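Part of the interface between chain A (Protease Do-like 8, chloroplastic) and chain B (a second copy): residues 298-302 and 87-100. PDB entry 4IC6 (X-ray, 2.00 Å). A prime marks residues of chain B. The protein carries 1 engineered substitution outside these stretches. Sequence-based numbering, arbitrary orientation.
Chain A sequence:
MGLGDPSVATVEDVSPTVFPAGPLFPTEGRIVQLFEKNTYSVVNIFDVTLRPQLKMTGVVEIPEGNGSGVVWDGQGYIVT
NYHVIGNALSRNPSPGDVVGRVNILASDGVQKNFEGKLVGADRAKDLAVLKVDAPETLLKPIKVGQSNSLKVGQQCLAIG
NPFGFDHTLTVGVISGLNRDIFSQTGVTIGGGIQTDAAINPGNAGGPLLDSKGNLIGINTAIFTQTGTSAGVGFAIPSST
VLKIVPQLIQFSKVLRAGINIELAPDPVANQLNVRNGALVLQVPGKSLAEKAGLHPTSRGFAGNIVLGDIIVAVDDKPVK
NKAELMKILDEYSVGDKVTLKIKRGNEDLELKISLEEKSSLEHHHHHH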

# COMPACT_ATOMS: atom_id res chain seq x y z
N SER A 298 0.80 32.20 -13.42
CA SER A 298 -0.21 31.42 -14.13
C SER A 298 0.33 30.69 -15.36
O SER A 298 0.97 31.30 -16.22
CB SER A 298 -1.38 32.32 -14.56
OG SER A 298 -0.90 33.53 -15.10
N ARG A 299 0.06 29.38 -15.42
CA ARG A 299 0.38 28.57 -16.59
C ARG A 299 -0.75 28.65 -17.61
O ARG A 299 -1.84 28.13 -17.38
CB ARG A 299 0.63 27.12 -16.19
N GLY A 300 -0.49 29.31 -18.74
CA GLY A 300 -1.49 29.51 -19.77
C GLY A 300 -1.86 28.23 -20.50
O GLY A 300 -1.15 27.22 -20.43
N PHE A 301 -2.98 28.28 -21.22
CA PHE A 301 -3.50 27.09 -21.89
C PHE A 301 -2.55 26.57 -22.97
O PHE A 301 -2.38 25.35 -23.10
CB PHE A 301 -4.90 27.33 -22.45
CG PHE A 301 -5.53 26.10 -23.02
CD1 PHE A 301 -5.88 26.05 -24.36
CD2 PHE A 301 -5.75 24.99 -22.23
CE1 PHE A 301 -6.46 24.91 -24.89
CE2 PHE A 301 -6.32 23.85 -22.75
CZ PHE A 301 -6.68 23.81 -24.09
N ALA A 302 -1.93 27.46 -23.73
CA ALA A 302 -0.83 27.02 -24.57
C ALA A 302 0.20 26.38 -23.63
O ALA A 302 0.42 25.16 -23.67
CB ALA A 302 -0.22 28.18 -25.32
N ASN B 87 -7.30 17.79 -16.45
CA ASN B 87 -5.96 18.28 -16.73
C ASN B 87 -6.00 19.50 -17.65
O ASN B 87 -5.27 20.47 -17.45
CB ASN B 87 -5.06 17.19 -17.32
CG ASN B 87 -3.59 17.57 -17.29
OD1 ASN B 87 -2.95 17.53 -16.24
ND2 ASN B 87 -3.06 17.94 -18.45
N ALA B 88 -6.87 19.45 -18.65
CA ALA B 88 -7.02 20.57 -19.58
C ALA B 88 -7.58 21.82 -18.90
O ALA B 88 -7.13 22.94 -19.16
CB ALA B 88 -7.88 20.17 -20.76
N LEU B 89 -8.56 21.63 -18.02
CA LEU B 89 -9.16 22.75 -17.30
C LEU B 89 -8.19 23.32 -16.27
O LEU B 89 -8.37 24.45 -15.81
CB LEU B 89 -10.46 22.32 -16.63
CG LEU B 89 -11.57 21.91 -17.60
CD1 LEU B 89 -12.72 21.21 -16.87
CD2 LEU B 89 -12.06 23.12 -18.39
N SER B 90 -7.17 22.54 -15.92
CA SER B 90 -6.14 23.00 -14.98
C SER B 90 -5.21 24.00 -15.66
O SER B 90 -4.34 24.60 -15.01
CB SER B 90 -5.31 21.82 -14.47
OG SER B 90 -4.18 21.60 -15.31
N ARG B 91 -5.39 24.18 -16.96
CA ARG B 91 -4.55 25.11 -17.71
C ARG B 91 -5.27 26.41 -18.06
O ARG B 91 -4.85 27.13 -18.97
CB ARG B 91 -3.97 24.44 -18.95
CG ARG B 91 -3.12 23.23 -18.62
CD ARG B 91 -2.44 22.68 -19.85
NE ARG B 91 -1.61 21.52 -19.54
CZ ARG B 91 -0.86 20.89 -20.44
NH1 ARG B 91 -0.85 21.31 -21.69
NH2 ARG B 91 -0.14 19.84 -20.08
N ASN B 92 -6.34 26.70 -17.32
CA ASN B 92 -7.06 27.96 -17.44
C ASN B 92 -7.50 28.28 -18.87
O ASN B 92 -7.15 29.33 -19.40
CB ASN B 92 -6.22 29.12 -16.86
N PRO B 93 -8.27 27.38 -19.50
CA PRO B 93 -8.70 27.66 -20.87
C PRO B 93 -9.91 28.60 -20.91
O PRO B 93 -10.70 28.62 -19.96
CB PRO B 93 -9.09 26.28 -21.40
CG PRO B 93 -9.53 25.53 -20.18
CD PRO B 93 -8.65 26.02 -19.06
N SER B 94 -10.05 29.35 -22.00
CA SER B 94 -11.23 30.17 -22.23
C SER B 94 -12.19 29.43 -23.16
O SER B 94 -11.78 28.55 -23.91
CB SER B 94 -10.84 31.50 -22.88
OG SER B 94 -9.54 31.90 -22.51
N PRO B 95 -13.48 29.79 -23.11
CA PRO B 95 -14.47 29.22 -24.04
C PRO B 95 -13.99 29.34 -25.47
O PRO B 95 -13.44 30.38 -25.85
CB PRO B 95 -15.69 30.12 -23.83
CG PRO B 95 -15.59 30.51 -22.39
CD PRO B 95 -14.11 30.67 -22.11
N GLY B 96 -14.18 28.28 -26.25
CA GLY B 96 -13.73 28.26 -27.63
C GLY B 96 -12.45 27.46 -27.79
O GLY B 96 -12.19 26.91 -28.86
N ASP B 97 -11.64 27.41 -26.74
CA ASP B 97 -10.41 26.64 -26.78
C ASP B 97 -10.70 25.15 -26.97
O ASP B 97 -11.53 24.58 -26.26
CB ASP B 97 -9.59 26.86 -25.50
CG ASP B 97 -8.76 28.13 -25.55
OD1 ASP B 97 -8.85 28.85 -26.57
OD2 ASP B 97 -8.02 28.41 -24.58
N VAL B 98 -10.04 24.54 -27.95
CA VAL B 98 -10.21 23.11 -28.19
C VAL B 98 -9.62 22.34 -27.02
O VAL B 98 -8.42 22.38 -26.77
CB VAL B 98 -9.54 22.64 -29.49
CG1 VAL B 98 -9.41 21.11 -29.49
CG2 VAL B 98 -10.34 23.13 -30.69
N VAL B 99 -10.48 21.65 -26.28
CA VAL B 99 -10.07 21.10 -25.01
C VAL B 99 -10.26 19.58 -24.97
O VAL B 99 -9.76 18.88 -24.08
CB VAL B 99 -10.79 21.84 -23.87
CG1 VAL B 99 -12.23 21.37 -23.73
CG2 VAL B 99 -10.03 21.70 -22.57
N GLY B 100 -10.97 19.06 -25.96
CA GLY B 100 -11.21 17.63 -26.03
C GLY B 100 -11.33 17.12 -27.44
O GLY B 100 -11.62 17.88 -28.38

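This contact is built around one aromatic side chain. Phe301 belongs to a short segment of chain A with no regular secondary structure, and it enters a pocket that chain B forms where a helix gives way to turns and then to a strand. Of the 360 Å² buried between the two stretches, Phe301 alone accounts for 156 Å².

The backbones come closest at Phe301 and Arg91′, whose CA atoms lie 4.7 Å apart. Even so, no hydrogen bond crosses between the modelled atoms. Phe301 N sits 3.1 Å from Arg91′ O, but the angle is poor, so proximity here does not amount to a bond. Arg299 O and Arg91′ O, both acceptors, lie 3.5 Å apart and cannot bond to each other. The modelled contact therefore rests on packing.

The CA-to-CB bond of Phe301 points sideways, and the chi1 of -174° (t) with chi2 of -119° places Pro93′ CB over one face of the ring while Ala88′ O, Val98′ O and Arg91′ CB lie near its plane. Pro93′ CB stands 3.9 Å from the Phe301 ring centroid and 20° off the normal, a CH-pi contact in which an aliphatic C-H of the proline ring lies over the aromatic face. The ring edge, where the hydrogens carry slight positive charge, meets backbone oxygens: Phe301 CZ is 3.5 Å from Val98′ O, and Phe301 CE2 is 3.8 Å from Ala88′ O. Arg91′ CB is 3.8 Å from Phe301 CD2. Val99′, with chi1 at 77° (p), adds its CG2 at 4.2 Å from Phe301 CZ.

The CA-to-CB bond of Asp97′ points toward the chain A stretch. With chi1 at -83° (m), Asp97′ OD2 comes within 3.2 Å of Phe301 CD1, oblique to the ring, and also accepts a weak hydrogen bond from Ser94′ N at 3.4 Å, which tethers the carboxylate to its own loop. The type II turn from Ser94′ to Asp97′ is closed separately, by Asp97′ N to Ser94′ O at 3.1 Å. With phi at 102°, Gly96′ allows this turn, since a CB there would jam against the preceding carbonyl.

Arg91′ holds an extended chain beyond chi1 (m, then t, t), contributing 77 Å² of covered surface without a modelled polar partner across the contact. It lies in a type I turn from Leu89′ to Asn92′, and Arg91′ N bonds Ala88′ O at 3.1 Å. Ser90′, at chi1 90° (p), turns its OG back to Asn87′ O at 2.7 Å. The rule to read here is a site whose loop carries its own hydrogen bonds, packed around a single ring.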